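Fe2OG dioxygenase domain-containing protein (Pseudomonas putida, PDB 4J25) is a prolyl-4-hydroxylase of the iron- and 2-oxoglutarate-dependent oxygenases that probably hydroxylates a proline of elongation factor Tu. Local coordinates at residues Trp44-His49 with Ala192-Val197; Arg156-Val161 with Val197-Glu202; Leu176-Ala181 with Gly201-Glu206. All coordinates share one frame; numbering follows the deposited sequence.

Contact 1 (Trp44-His49 with Ala192-Val197)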
ATOM      1  N   TRP A  44      -2.838   3.870  11.508  1.00 15.39           N
ATOM      2  CA  TRP A  44      -1.889   3.701  10.405  1.00 15.98           C
ATOM      3  C   TRP A  44      -0.628   2.999  10.862  1.00 17.21           C
ATOM      4  O   TRP A  44      -0.345   2.933  12.052  1.00 17.90           O
ATOM      5  CB  TRP A  44      -1.531   5.054   9.774  1.00 14.78           C
ATOM      6  CG  TRP A  44      -0.722   5.947  10.656  1.00 17.11           C
ATOM      7  CD1 TRP A  44      -1.174   6.686  11.728  1.00 17.67           C
ATOM      8  CD2 TRP A  44       0.686   6.206  10.561  1.00 17.38           C
ATOM      9  NE1 TRP A  44      -0.136   7.378  12.292  1.00 17.10           N
ATOM     10  CE2 TRP A  44       1.013   7.111  11.596  1.00 17.71           C
ATOM     11  CE3 TRP A  44       1.697   5.765   9.703  1.00 17.93           C
ATOM     12  CZ2 TRP A  44       2.310   7.581  11.797  1.00 18.81           C
ATOM     13  CZ3 TRP A  44       2.996   6.248   9.891  1.00 18.38           C
ATOM     14  CH2 TRP A  44       3.289   7.141  10.932  1.00 20.56           C
ATOM     15  N   SER A  45       0.139   2.480   9.902  1.00 15.31           N
ATOM     16  CA  SER A  45       1.366   1.781  10.214  1.00 16.12           C
ATOM     17  C   SER A  45       2.329   1.944   9.039  1.00 15.96           C
ATOM     18  O   SER A  45       1.909   2.055   7.886  1.00 15.49           O
ATOM     19  CB  SER A  45       1.090   0.306  10.462  1.00 16.20           C
ATOM     20  OG  SER A  45       2.224  -0.357  10.984  1.00 17.15           O
ATOM     21  N   GLN A  46       3.609   2.001   9.354  1.00 17.97           N
ATOM     22  CA  GLN A  46       4.657   2.049   8.339  1.00 18.65           C
ATOM     23  C   GLN A  46       5.741   1.029   8.670  1.00 20.56           C
ATOM     24  O   GLN A  46       6.200   0.952   9.807  1.00 22.90           O
ATOM     25  CB  GLN A  46       5.236   3.453   8.256  1.00 18.94           C
ATOM     26  CG  GLN A  46       6.407   3.597   7.249  1.00 22.64           C
ATOM     27  CD  GLN A  46       6.971   5.010   7.188  1.00 24.40           C
ATOM     28  OE1 GLN A  46       8.083   5.221   6.732  1.00 25.67           O
ATOM     29  NE2 GLN A  46       6.196   5.984   7.628  1.00 25.13           N
ATOM     30  N   GLN A  47       6.146   0.238   7.674  1.00 20.26           N
ATOM     31  CA  GLN A  47       7.121  -0.824   7.878  1.00 20.56           C
ATOM     32  C   GLN A  47       8.204  -0.730   6.830  1.00 20.53           C
ATOM     33  O   GLN A  47       7.913  -0.827   5.643  1.00 20.41           O
ATOM     34  CB  GLN A  47       6.465  -2.193   7.744  1.00 22.60           C
ATOM     35  CG  GLN A  47       5.318  -2.405   8.694  1.00 23.88           C
ATOM     36  CD  GLN A  47       5.785  -2.449  10.118  1.00 25.89           C
ATOM     37  OE1 GLN A  47       6.867  -2.957  10.409  1.00 28.47           O
ATOM     38  NE2 GLN A  47       4.991  -1.892  11.016  1.00 25.33           N
ATOM     39  N   ALA A  48       9.447  -0.556   7.258  1.00 21.27           N
ATOM     40  CA  ALA A  48      10.562  -0.545   6.319  1.00 22.06           C
ATOM     41  C   ALA A  48      10.931  -1.987   5.999  1.00 23.27           C
ATOM     42  O   ALA A  48      10.719  -2.883   6.816  1.00 21.92           O
ATOM     43  CB  ALA A  48      11.764   0.200   6.917  1.00 22.86           C
ATOM     44  N   HIS A  49      11.488  -2.209   4.811  1.00 25.34           N
ATOM     45  CA  HIS A  49      11.931  -3.541   4.415  1.00 24.07           C
ATOM     46  C   HIS A  49      10.855  -4.604   4.649  1.00 23.67           C
ATOM     47  O   HIS A  49      11.118  -5.661   5.229  1.00 23.51           O
ATOM     48  CB  HIS A  49      13.208  -3.883   5.171  1.00 26.52           C
ATOM     49  CG  HIS A  49      14.276  -2.846   5.017  1.00 30.21           C
ATOM     50  ND1 HIS A  49      14.722  -2.418   3.783  1.00 31.93           N
ATOM     51  CD2 HIS A  49      14.969  -2.133   5.935  1.00 32.67           C
ATOM     52  CE1 HIS A  49      15.659  -1.502   3.948  1.00 33.32           C
ATOM     53  NE2 HIS A  49      15.828  -1.310   5.244  1.00 33.97           N
ATOM     54  N   ALA A 192      12.235   2.021  -1.589  1.00 24.16           N
ATOM     55  CA  ALA A 192      11.992   0.619  -1.914  1.00 22.85           C
ATOM     56  C   ALA A 192      11.792  -0.204  -0.655  1.00 20.46           C
ATOM     57  O   ALA A 192      12.582  -0.119   0.278  1.00 21.96           O
ATOM     58  CB  ALA A 192      13.160   0.051  -2.732  1.00 25.12           C
ATOM     59  N   GLY A 193      10.748  -1.022  -0.640  1.00 18.14           N
ATOM     60  CA  GLY A 193      10.513  -1.942   0.458  1.00 17.97           C
ATOM     61  C   GLY A 193       9.605  -1.386   1.538  1.00 18.22           C
ATOM     62  O   GLY A 193       9.207  -2.106   2.462  1.00 17.02           O
ATOM     63  N   CYS A 194       9.288  -0.098   1.446  1.00 18.75           N
ATOM     64  CA  CYS A 194       8.493   0.550   2.480  1.00 17.68           C
ATOM     65  C   CYS A 194       7.009   0.305   2.260  1.00 15.71           C
ATOM     66  O   CYS A 194       6.460   0.652   1.203  1.00 15.37           O
ATOM     67  CB  CYS A 194       8.750   2.057   2.515  1.00 18.09           C
ATOM     68  SG  CYS A 194       7.822   2.872   3.842  1.00 22.83           S
ATOM     69  N   LEU A 195       6.364  -0.274   3.269  1.00 16.20           N
ATOM     70  CA  LEU A 195       4.917  -0.479   3.239  1.00 14.82           C
ATOM     71  C   LEU A 195       4.213   0.503   4.184  1.00 14.62           C
ATOM     72  O   LEU A 195       4.622   0.674   5.331  1.00 15.09           O
ATOM     73  CB  LEU A 195       4.571  -1.922   3.633  1.00 15.47           C
ATOM     74  CG  LEU A 195       3.070  -2.288   3.610  1.00 15.36           C
ATOM     75  CD1 LEU A 195       2.595  -2.484   2.199  1.00 14.90           C
ATOM     76  CD2 LEU A 195       2.789  -3.542   4.438  1.00 16.37           C
ATOM     77  N   VAL A 196       3.174   1.166   3.687  1.00 14.29           N
ATOM     78  CA  VAL A 196       2.346   2.040   4.509  1.00 14.97           C
ATOM     79  C   VAL A 196       0.933   1.480   4.480  1.00 14.09           C
ATOM     80  O   VAL A 196       0.407   1.207   3.417  1.00 13.44           O
ATOM     81  CB  VAL A 196       2.324   3.478   3.977  1.00 14.17           C
ATOM     82  CG1 VAL A 196       1.411   4.383   4.863  1.00 20.16           C
ATOM     83  CG2 VAL A 196       3.708   4.034   3.947  1.00 17.73           C
ATOM     84  N   VAL A 197       0.338   1.302   5.654  1.00 15.43           N
ATOM     85  CA  VAL A 197      -1.033   0.805   5.773  1.00 13.51           C
ATOM     86  C   VAL A 197      -1.831   1.810   6.600  1.00 13.59           C
ATOM     87  O   VAL A 197      -1.349   2.319   7.611  1.00 13.90           O
ATOM     88  CB  VAL A 197      -1.057  -0.565   6.481  1.00 14.53           C
ATOM     89  CG1 VAL A 197      -2.428  -1.191   6.438  1.00 16.33           C
ATOM     90  CG2 VAL A 197      -0.049  -1.527   5.832  1.00 14.58           C
TER
HETATM   91  O   HOH W   1      12.169   0.164   3.201  1.00 24.22           O
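W44 meets V197 with its backbone edge: the carbonyl O of V197 lies 3.2 Å from W44 CA in a CA-H...O contact. CG of W44 is tucked between its own backbone N and carbonyl carbon (chi1 69°), and the indole that follows meets the ring of H186. S45 forms a hydrogen-bonded antiparallel pair with V197, S45 N giving to V197 O at 2.7 Å and V197 N to S45 O. Its hydroxyl belongs to a different neighbourhood, bonded to D38 OD2 of helix 32-42. Q46, opposite V196 in a non-hydrogen-bonded pair, sends a fully extended chain over the face it shares with V196; its OE1 approaches C194 SG at 3.7 Å, its CG lies 3.8 Å from the same sulfur, and its NE2 makes a weak bond to H186. Strand 44-47 is an outermost strand of the five-stranded sheet of the jellyroll (double-stranded beta-helix). The faces alternate: Q46 and V196 touch V188 of the second sheet, as does C194, while S45, Q47 and V197 touch helix 32-42. Q47 repeats the hydrogen-bonded pattern with L195, Q47 N to L195 O at 2.8 Å, L195 N answering Q47 O. The Q47 side chain bends back along its own strand (chi2 -67°), and NE2 gives a bond to S45 OG in the plane of the amide. Past Q47 the strand pairing ends though the backbones stay close, and at H49 a water bridges, accepting from H49 N (2.9 Å) and donating to A192 O (3.0 Å). G193 approaches H49 closely enough that a CB on it would stand 3.5 Å from H49 CA.

Contact 2 (Arg156-Val161 with Val197-Glu202). With OGA (N-oxalylglycine), chain J.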
ATOM      1  N   ARG A 156     -13.897  -0.311   0.656  1.00 24.28           N
ATOM      2  CA  ARG A 156     -12.492  -0.233   1.026  1.00 25.83           C
ATOM      3  C   ARG A 156     -12.358   0.236   2.456  1.00 23.68           C
ATOM      4  O   ARG A 156     -12.843   1.296   2.829  1.00 26.98           O
ATOM      5  CB  ARG A 156     -11.737   0.652   0.038  1.00 26.60           C
ATOM      6  CG  ARG A 156     -11.998   0.201  -1.378  1.00 28.12           C
ATOM      7  CD  ARG A 156     -11.190   0.916  -2.413  1.00 29.63           C
ATOM      8  NE  ARG A 156     -11.379   2.358  -2.398  1.00 32.14           N
ATOM      9  CZ  ARG A 156     -10.702   3.193  -3.183  1.00 34.52           C
ATOM     10  NH1 ARG A 156      -9.810   2.722  -4.051  1.00 36.13           N
ATOM     11  NH2 ARG A 156     -10.916   4.492  -3.112  1.00 34.79           N
ATOM     12  N   MET A 157     -11.727  -0.601   3.265  1.00 16.76           N
ATOM     13  CA  MET A 157     -11.617  -0.385   4.694  1.00 16.24           C
ATOM     14  C   MET A 157     -10.185  -0.048   5.122  1.00 15.97           C
ATOM     15  O   MET A 157      -9.980   0.691   6.069  1.00 14.13           O
ATOM     16  CB  MET A 157     -12.049  -1.641   5.444  1.00 15.97           C
ATOM     17  CG  MET A 157     -13.499  -2.030   5.241  1.00 19.44           C
ATOM     18  SD  MET A 157     -14.624  -0.672   5.670  1.00 30.05           S
ATOM     19  CE  MET A 157     -14.370  -0.577   7.429  1.00 24.37           C
ATOM     20  N   VAL A 158      -9.198  -0.635   4.455  1.00 15.35           N
ATOM     21  CA  VAL A 158      -7.810  -0.424   4.828  1.00 13.48           C
ATOM     22  C   VAL A 158      -6.991  -0.284   3.560  1.00 13.35           C
ATOM     23  O   VAL A 158      -7.141  -1.075   2.649  1.00 13.17           O
ATOM     24  CB  VAL A 158      -7.228  -1.616   5.639  1.00 16.78           C
ATOM     25  CG1 VAL A 158      -5.747  -1.345   5.996  1.00 15.54           C
ATOM     26  CG2 VAL A 158      -8.059  -1.904   6.904  1.00 16.95           C
ATOM     27  N   SER A 159      -6.122   0.712   3.522  1.00 13.06           N
ATOM     28  CA  SER A 159      -5.312   1.012   2.354  1.00 12.92           C
ATOM     29  C   SER A 159      -3.905   0.533   2.607  1.00 12.90           C
ATOM     30  O   SER A 159      -3.441   0.564   3.729  1.00 13.01           O
ATOM     31  CB  SER A 159      -5.267   2.518   2.116  1.00 12.94           C
ATOM     32  OG  SER A 159      -6.573   3.043   1.995  1.00 13.08           O
ATOM     33  N   ALA A 160      -3.220   0.105   1.559  1.00 12.88           N
ATOM     34  CA  ALA A 160      -1.857  -0.363   1.689  1.00 13.46           C
ATOM     35  C   ALA A 160      -1.105  -0.025   0.407  1.00 13.93           C
ATOM     36  O   ALA A 160      -1.560  -0.330  -0.702  1.00 13.83           O
ATOM     37  CB  ALA A 160      -1.828  -1.858   1.964  1.00 13.68           C
ATOM     38  N   VAL A 161       0.031   0.631   0.576  1.00 14.01           N
ATOM     39  CA  VAL A 161       0.879   1.025  -0.531  1.00 15.04           C
ATOM     40  C   VAL A 161       2.275   0.482  -0.282  1.00 15.33           C
ATOM     41  O   VAL A 161       2.847   0.720   0.789  1.00 14.15           O
ATOM     42  CB  VAL A 161       1.015   2.550  -0.627  1.00 18.95           C
ATOM     43  CG1 VAL A 161       1.623   2.931  -1.981  1.00 21.04           C
ATOM     44  CG2 VAL A 161      -0.295   3.214  -0.431  1.00 19.29           C
ATOM     45  N   VAL A 197       0.338   1.302   5.654  1.00 15.43           N
ATOM     46  CA  VAL A 197      -1.033   0.805   5.773  1.00 13.51           C
ATOM     47  C   VAL A 197      -1.831   1.810   6.600  1.00 13.59           C
ATOM     48  O   VAL A 197      -1.349   2.319   7.611  1.00 13.90           O
ATOM     49  CB  VAL A 197      -1.057  -0.565   6.481  1.00 14.53           C
ATOM     50  CG1 VAL A 197      -2.428  -1.191   6.438  1.00 16.33           C
ATOM     51  CG2 VAL A 197      -0.049  -1.527   5.832  1.00 14.58           C
ATOM     52  N   PHE A 198      -3.051   2.114   6.181  1.00 13.43           N
ATOM     53  CA  PHE A 198      -3.900   2.998   6.988  1.00 13.62           C
ATOM     54  C   PHE A 198      -5.398   2.737   6.815  1.00 13.83           C
ATOM     55  O   PHE A 198      -5.851   2.076   5.850  1.00 13.40           O
ATOM     56  CB  PHE A 198      -3.580   4.477   6.727  1.00 13.70           C
ATOM     57  CG  PHE A 198      -3.689   4.897   5.279  1.00 14.66           C
ATOM     58  CD1 PHE A 198      -2.576   4.848   4.449  1.00 13.91           C
ATOM     59  CD2 PHE A 198      -4.890   5.359   4.759  1.00 13.46           C
ATOM     60  CE1 PHE A 198      -2.654   5.231   3.135  1.00 15.13           C
ATOM     61  CE2 PHE A 198      -4.977   5.744   3.447  1.00 13.36           C
ATOM     62  CZ  PHE A 198      -3.859   5.676   2.625  1.00 15.45           C
ATOM     63  N   LEU A 199      -6.169   3.237   7.774  1.00 14.05           N
ATOM     64  CA  LEU A 199      -7.611   3.165   7.688  1.00 15.41           C
ATOM     65  C   LEU A 199      -8.137   4.116   6.605  1.00 15.66           C
ATOM     66  O   LEU A 199      -7.965   5.329   6.696  1.00 16.11           O
ATOM     67  CB  LEU A 199      -8.232   3.468   9.060  1.00 16.12           C
ATOM     68  CG  LEU A 199      -7.847   2.456  10.142  1.00 16.58           C
ATOM     69  CD1 LEU A 199      -8.404   2.851  11.519  1.00 16.39           C
ATOM     70  CD2 LEU A 199      -8.293   1.044   9.784  1.00 15.85           C
ATOM     71  N   SER A 200      -8.805   3.554   5.602  1.00 13.86           N
ATOM     72  CA  SER A 200      -9.187   4.302   4.406  1.00 13.83           C
ATOM     73  C   SER A 200     -10.178   5.433   4.663  1.00 17.18           C
ATOM     74  O   SER A 200     -10.134   6.456   3.994  1.00 15.77           O
ATOM     75  CB  SER A 200      -9.797   3.368   3.357  1.00 13.78           C
ATOM     76  OG  SER A 200      -8.973   2.234   3.134  1.00 13.49           O
ATOM     77  N   GLY A 201     -11.089   5.240   5.610  1.00 18.59           N
ATOM     78  CA  GLY A 201     -12.101   6.240   5.888  1.00 22.11           C
ATOM     79  C   GLY A 201     -11.605   7.354   6.788  1.00 23.69           C
ATOM     80  O   GLY A 201     -12.328   8.322   7.027  1.00 23.09           O
ATOM     81  N   GLU A 202     -10.376   7.230   7.282  1.00 22.56           N
ATOM     82  CA  GLU A 202      -9.894   8.115   8.344  1.00 25.12           C
ATOM     83  C   GLU A 202      -8.717   9.022   8.005  1.00 23.41           C
ATOM     84  O   GLU A 202      -8.607  10.122   8.557  1.00 23.76           O
ATOM     85  CB  GLU A 202      -9.509   7.297   9.569  1.00 27.81           C
ATOM     86  CG  GLU A 202      -8.583   8.056  10.511  1.00 32.45           C
ATOM     87  CD  GLU A 202      -8.308   7.303  11.798  1.00 35.94           C
ATOM     88  OE1 GLU A 202      -7.340   7.674  12.509  1.00 36.61           O
ATOM     89  OE2 GLU A 202      -9.070   6.348  12.102  1.00 39.09           O
TER
HETATM   90  C1  OGA J 402      -3.945   6.212  -4.003  1.00 26.82           C
HETATM   91  C2  OGA J 402      -2.865   6.908  -3.234  1.00 26.30           C
HETATM   92  C4  OGA J 402      -0.479   7.202  -2.669  1.00 27.44           C
HETATM   93  C5  OGA J 402       0.889   6.701  -2.986  1.00 27.05           C
HETATM   94  O1  OGA J 402      -3.598   5.490  -4.981  1.00 25.81           O
HETATM   95  O2  OGA J 402      -5.175   6.332  -3.659  1.00 24.23           O
HETATM   96  O2' OGA J 402      -3.160   7.786  -2.437  1.00 24.18           O
HETATM   97  O3  OGA J 402       1.787   6.769  -2.111  1.00 26.61           O
HETATM   98  N1  OGA J 402      -1.482   6.533  -3.427  1.00 27.59           N
HETATM   99  O4  OGA J 402       1.152   6.210  -4.116  1.00 29.72           O
HETATM  100  O   HOH W   2     -11.648   2.749   6.884  1.00 15.04           O
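The larger sheet of the jellyroll passes beside the metal site where S159 pairs with F198, and this pair contributes to the second shell of the manganese centre. S159 N gives a nearly straight bond to F198 O (2.7 Å, 172° at the hydrogen), and F198 N returns one to S159 O. On the same face S159 CB sits over the F198 ring, 3.6 Å from its centroid, a CH-pi contact. A chi1 of 56°, which sets CG astride the F198 main chain, folds the ring back towards the neighbouring strand; it also meets H205 edge-to-face. Were F198 an alanine, S159 CB would probably lose its aromatic cover and a gap would open beside the H205 imidazole, leaving that ligand freer to tilt.

On the reverse face V158 CG1 and V197 CG1 press together at 3.4 Å, tighter than usual for methyl groups. The strand ends at L199, and in the following loop S200 N bonds to M157 O (3.1 Å) from well above the carbonyl plane, next to a classic beta bulge that M157 and V158 form against F221. At the other end V161 CG1 lies 3.8 Å from O3 of N-oxalylglycine.

S200 OG donates to S159 OG at 2.8 Å, and S159 OG is bonded in turn to OD2 of D148, a manganese ligand. This relay of hydroxyls is likely to fix the rotation of the carboxylate, so that its other oxygen stays turned to the metal.

Contact 3 (Leu176-Ala181 with Gly201-Glu206). With MN (manganese (II) ion), chain I; OGA (N-oxalylglycine), chain J.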
ATOM      1  N   LEU A 176       4.476  10.616   0.166  1.00 16.10           N
ATOM      2  CA  LEU A 176       3.090  10.534   0.609  1.00 17.03           C
ATOM      3  C   LEU A 176       2.996  11.391   1.879  1.00 17.71           C
ATOM      4  O   LEU A 176       3.778  11.200   2.803  1.00 17.65           O
ATOM      5  CB  LEU A 176       2.707   9.094   0.937  1.00 16.71           C
ATOM      6  CG  LEU A 176       1.301   8.854   1.506  1.00 15.95           C
ATOM      7  CD1 LEU A 176       0.260   9.080   0.427  1.00 15.63           C
ATOM      8  CD2 LEU A 176       1.172   7.450   2.089  1.00 16.54           C
ATOM      9  N   ARG A 177       2.072  12.343   1.904  1.00 16.57           N
ATOM     10  CA  ARG A 177       1.824  13.146   3.110  1.00 18.48           C
ATOM     11  C   ARG A 177       0.479  12.777   3.734  1.00 18.16           C
ATOM     12  O   ARG A 177      -0.553  12.931   3.104  1.00 17.60           O
ATOM     13  CB  ARG A 177       1.858  14.637   2.778  1.00 19.00           C
ATOM     14  CG  ARG A 177       1.547  15.534   3.974  1.00 20.52           C
ATOM     15  CD  ARG A 177       1.933  16.967   3.718  1.00 21.49           C
ATOM     16  NE  ARG A 177       3.382  17.142   3.648  1.00 21.73           N
ATOM     17  CZ  ARG A 177       3.984  18.248   3.224  1.00 23.15           C
ATOM     18  NH1 ARG A 177       3.272  19.285   2.809  1.00 25.40           N
ATOM     19  NH2 ARG A 177       5.302  18.319   3.212  1.00 24.06           N
ATOM     20  N   MET A 178       0.523  12.299   4.980  1.00 17.52           N
ATOM     21  CA  MET A 178      -0.636  11.803   5.694  1.00 17.47           C
ATOM     22  C   MET A 178      -1.042  12.786   6.777  1.00 17.29           C
ATOM     23  O   MET A 178      -0.205  13.259   7.543  1.00 16.49           O
ATOM     24  CB  MET A 178      -0.305  10.467   6.351  1.00 18.38           C
ATOM     25  CG  MET A 178       0.257   9.440   5.379  1.00 20.06           C
ATOM     26  SD  MET A 178       1.049   8.074   6.235  1.00 26.47           S
ATOM     27  CE  MET A 178      -0.391   7.185   6.785  1.00 22.23           C
ATOM     28  N   PHE A 179      -2.328  13.090   6.817  1.00 16.35           N
ATOM     29  CA  PHE A 179      -2.868  14.020   7.786  1.00 17.70           C
ATOM     30  C   PHE A 179      -3.497  13.246   8.908  1.00 22.09           C
ATOM     31  O   PHE A 179      -4.559  12.627   8.762  1.00 20.79           O
ATOM     32  CB  PHE A 179      -3.821  14.984   7.094  1.00 17.06           C
ATOM     33  CG  PHE A 179      -3.145  15.773   6.019  1.00 19.13           C
ATOM     34  CD1 PHE A 179      -2.462  16.935   6.323  1.00 21.32           C
ATOM     35  CD2 PHE A 179      -3.123  15.320   4.721  1.00 19.92           C
ATOM     36  CE1 PHE A 179      -1.792  17.640   5.337  1.00 22.90           C
ATOM     37  CE2 PHE A 179      -2.460  16.033   3.729  1.00 21.97           C
ATOM     38  CZ  PHE A 179      -1.791  17.191   4.045  1.00 22.34           C
ATOM     39  N   LEU A 180      -2.806  13.275  10.043  1.00 22.93           N
ATOM     40  CA  LEU A 180      -3.146  12.432  11.172  1.00 23.80           C
ATOM     41  C   LEU A 180      -3.932  13.248  12.158  1.00 28.42           C
ATOM     42  O   LEU A 180      -4.256  14.396  11.881  1.00 27.76           O
ATOM     43  CB  LEU A 180      -1.878  11.872  11.801  1.00 21.94           C
ATOM     44  CG  LEU A 180      -0.940  11.243  10.778  1.00 21.75           C
ATOM     45  CD1 LEU A 180       0.345  10.738  11.436  1.00 21.44           C
ATOM     46  CD2 LEU A 180      -1.659  10.118  10.012  1.00 23.64           C
ATOM     47  N   ALA A 181      -4.260  12.647  13.296  1.00 32.72           N
ATOM     48  CA  ALA A 181      -5.087  13.312  14.297  1.00 37.35           C
ATOM     49  C   ALA A 181      -4.328  14.489  14.891  1.00 37.86           C
ATOM     50  O   ALA A 181      -3.108  14.532  14.826  1.00 38.09           O
ATOM     51  CB  ALA A 181      -5.468  12.329  15.388  1.00 38.54           C
ATOM     52  N   GLY A 201     -11.089   5.240   5.610  1.00 18.59           N
ATOM     53  CA  GLY A 201     -12.101   6.240   5.888  1.00 22.11           C
ATOM     54  C   GLY A 201     -11.605   7.354   6.788  1.00 23.69           C
ATOM     55  O   GLY A 201     -12.328   8.322   7.027  1.00 23.09           O
ATOM     56  N   GLU A 202     -10.376   7.230   7.282  1.00 22.56           N
ATOM     57  CA  GLU A 202      -9.894   8.115   8.344  1.00 25.12           C
ATOM     58  C   GLU A 202      -8.717   9.022   8.005  1.00 23.41           C
ATOM     59  O   GLU A 202      -8.607  10.122   8.557  1.00 23.76           O
ATOM     60  CB  GLU A 202      -9.509   7.297   9.569  1.00 27.81           C
ATOM     61  CG  GLU A 202      -8.583   8.056  10.511  1.00 32.45           C
ATOM     62  CD  GLU A 202      -8.308   7.303  11.798  1.00 35.94           C
ATOM     63  OE1 GLU A 202      -7.340   7.674  12.509  1.00 36.61           O
ATOM     64  OE2 GLU A 202      -9.070   6.348  12.102  1.00 39.09           O
ATOM     65  N   VAL A 203      -7.804   8.570   7.147  1.00 19.63           N
ATOM     66  CA  VAL A 203      -6.579   9.338   6.937  1.00 14.79           C
ATOM     67  C   VAL A 203      -6.533  10.026   5.584  1.00 14.72           C
ATOM     68  O   VAL A 203      -6.259   9.384   4.563  1.00 14.34           O
ATOM     69  CB  VAL A 203      -5.344   8.459   7.070  1.00 14.50           C
ATOM     70  CG1 VAL A 203      -4.078   9.297   6.861  1.00 17.29           C
ATOM     71  CG2 VAL A 203      -5.327   7.805   8.419  1.00 14.69           C
ATOM     72  N   PRO A 204      -6.797  11.344   5.567  1.00 17.41           N
ATOM     73  CA  PRO A 204      -6.612  12.077   4.319  1.00 17.47           C
ATOM     74  C   PRO A 204      -5.146  12.040   3.959  1.00 15.73           C
ATOM     75  O   PRO A 204      -4.305  11.984   4.862  1.00 17.28           O
ATOM     76  CB  PRO A 204      -7.050  13.498   4.672  1.00 18.66           C
ATOM     77  CG  PRO A 204      -7.839  13.371   5.916  1.00 18.99           C
ATOM     78  CD  PRO A 204      -7.253  12.229   6.656  1.00 18.74           C
ATOM     79  N   HIS A 205      -4.829  12.050   2.675  1.00 15.05           N
ATOM     80  CA  HIS A 205      -3.426  11.980   2.267  1.00 15.32           C
ATOM     81  C   HIS A 205      -3.263  12.526   0.862  1.00 17.37           C
ATOM     82  O   HIS A 205      -4.236  12.706   0.141  1.00 18.59           O
ATOM     83  CB  HIS A 205      -2.882  10.553   2.360  1.00 15.37           C
ATOM     84  CG  HIS A 205      -3.653   9.554   1.550  1.00 14.07           C
ATOM     85  ND1 HIS A 205      -4.833   9.000   1.996  1.00 13.93           N
ATOM     86  CD2 HIS A 205      -3.412   8.997   0.339  1.00 13.97           C
ATOM     87  CE1 HIS A 205      -5.300   8.163   1.086  1.00 13.72           C
ATOM     88  NE2 HIS A 205      -4.453   8.128   0.077  1.00 13.70           N
ATOM     89  N   GLU A 206      -2.027  12.827   0.497  1.00 18.12           N
ATOM     90  CA  GLU A 206      -1.735  13.358  -0.820  1.00 20.44           C
ATOM     91  C   GLU A 206      -0.338  12.927  -1.223  1.00 18.88           C
ATOM     92  O   GLU A 206       0.428  12.421  -0.400  1.00 17.01           O
ATOM     93  CB  GLU A 206      -1.847  14.886  -0.814  1.00 22.33           C
ATOM     94  CG  GLU A 206      -0.797  15.552   0.017  1.00 25.73           C
ATOM     95  CD  GLU A 206      -0.985  17.043   0.133  1.00 30.57           C
ATOM     96  OE1 GLU A 206      -0.177  17.686   0.827  1.00 32.05           O
ATOM     97  OE2 GLU A 206      -1.949  17.580  -0.444  1.00 34.53           O
TER
HETATM   98 MN    MN I 401      -5.113   7.375  -1.765  1.00 21.32          MN
HETATM   99  C1  OGA J 402      -3.945   6.212  -4.003  1.00 26.82           C
HETATM  100  C2  OGA J 402      -2.865   6.908  -3.234  1.00 26.30           C
HETATM  101  C4  OGA J 402      -0.479   7.202  -2.669  1.00 27.44           C
HETATM  102  C5  OGA J 402       0.889   6.701  -2.986  1.00 27.05           C
HETATM  103  O1  OGA J 402      -3.598   5.490  -4.981  1.00 25.81           O
HETATM  104  O2  OGA J 402      -5.175   6.332  -3.659  1.00 24.23           O
HETATM  105  O2' OGA J 402      -3.160   7.786  -2.437  1.00 24.18           O
HETATM  106  O3  OGA J 402       1.787   6.769  -2.111  1.00 26.61           O
HETATM  107  N1  OGA J 402      -1.482   6.533  -3.427  1.00 27.59           N
HETATM  108  O4  OGA J 402       1.152   6.210  -4.116  1.00 29.72           O
HETATM  109  O   HOH W   3       0.591  19.817   1.967  1.00 34.84           O
HETATM  110  O   HOH W   4      -6.498  11.466  10.180  1.00 25.65           O
HETATM  111  O   HOH W   5      -4.148   5.439  -1.154  1.00 14.86           O
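H205 lies across from L176 and M178, and its side chain runs from the strand pairing straight to the metal. CB starts 3.4 Å from R177 O and 4.0 Å from L176 CD1. A chi1 of 57° brings CG over the residue's own main chain and aims the imidazole towards the manganese. L176 CD1 crosses beside the ring, 3.7 Å from H205 CD2. ND1 donates to V203 O, which lies in the ring plane, and the bond is nearly straight (3.0 Å, 173° at the hydrogen); this fixes the rotation of the ring and leaves NE2 to the metal. At the tip NE2 binds manganese at 2.1 Å. O2 and O2' of N-oxalylglycine, a water, H146 and D148 complete six ligands, and L176 CD1 lies 3.7 Å from C4 of the same inhibitor.

The sheet beneath is antiparallel. R177 and E206 form a hydrogen-bonded pair through both backbone N-H groups, and F179 N gives to P204 O. On the face away from the metal, E206 runs alongside R177, and its OE1 comes to the edge of the F179 ring, 3.6 Å from F179 CZ. A water appears to link R177 NH1 to that carboxylate, while R177 NE is salt-bridged to D187. V203 CG1 packs on M178 CB at 4.0 Å.

A histidine on the smaller sheet, joined by a second histidine and an aspartate to grip one side of the metal, makes up the facial triad of two histidines and one carboxylate typical of double-stranded beta-helix oxygenases.

Contacts 1 and 2 lie along the two edges of strand 195-199, their centres about 13 Å apart; they share V197, and V196 O stands 2.9 Å from V161 N, probably a hydrogen bond, continuing the sheet from strand 195-199 to 156-163. Contact 3 belongs to the smaller sheet facing it. The two sheets touch through W44 of contact 1, whose NE1 lies 3.5 Å from L180 CD1, and through V196, whose CG1 is 3.8 Å from M178 CE. Contacts 2 and 3, with centres about 10 Å apart, converge at the metal: F198 CZ is 3.3 Å from H205 CE1, and both contacts border N-oxalylglycine through V161, L176 and H205.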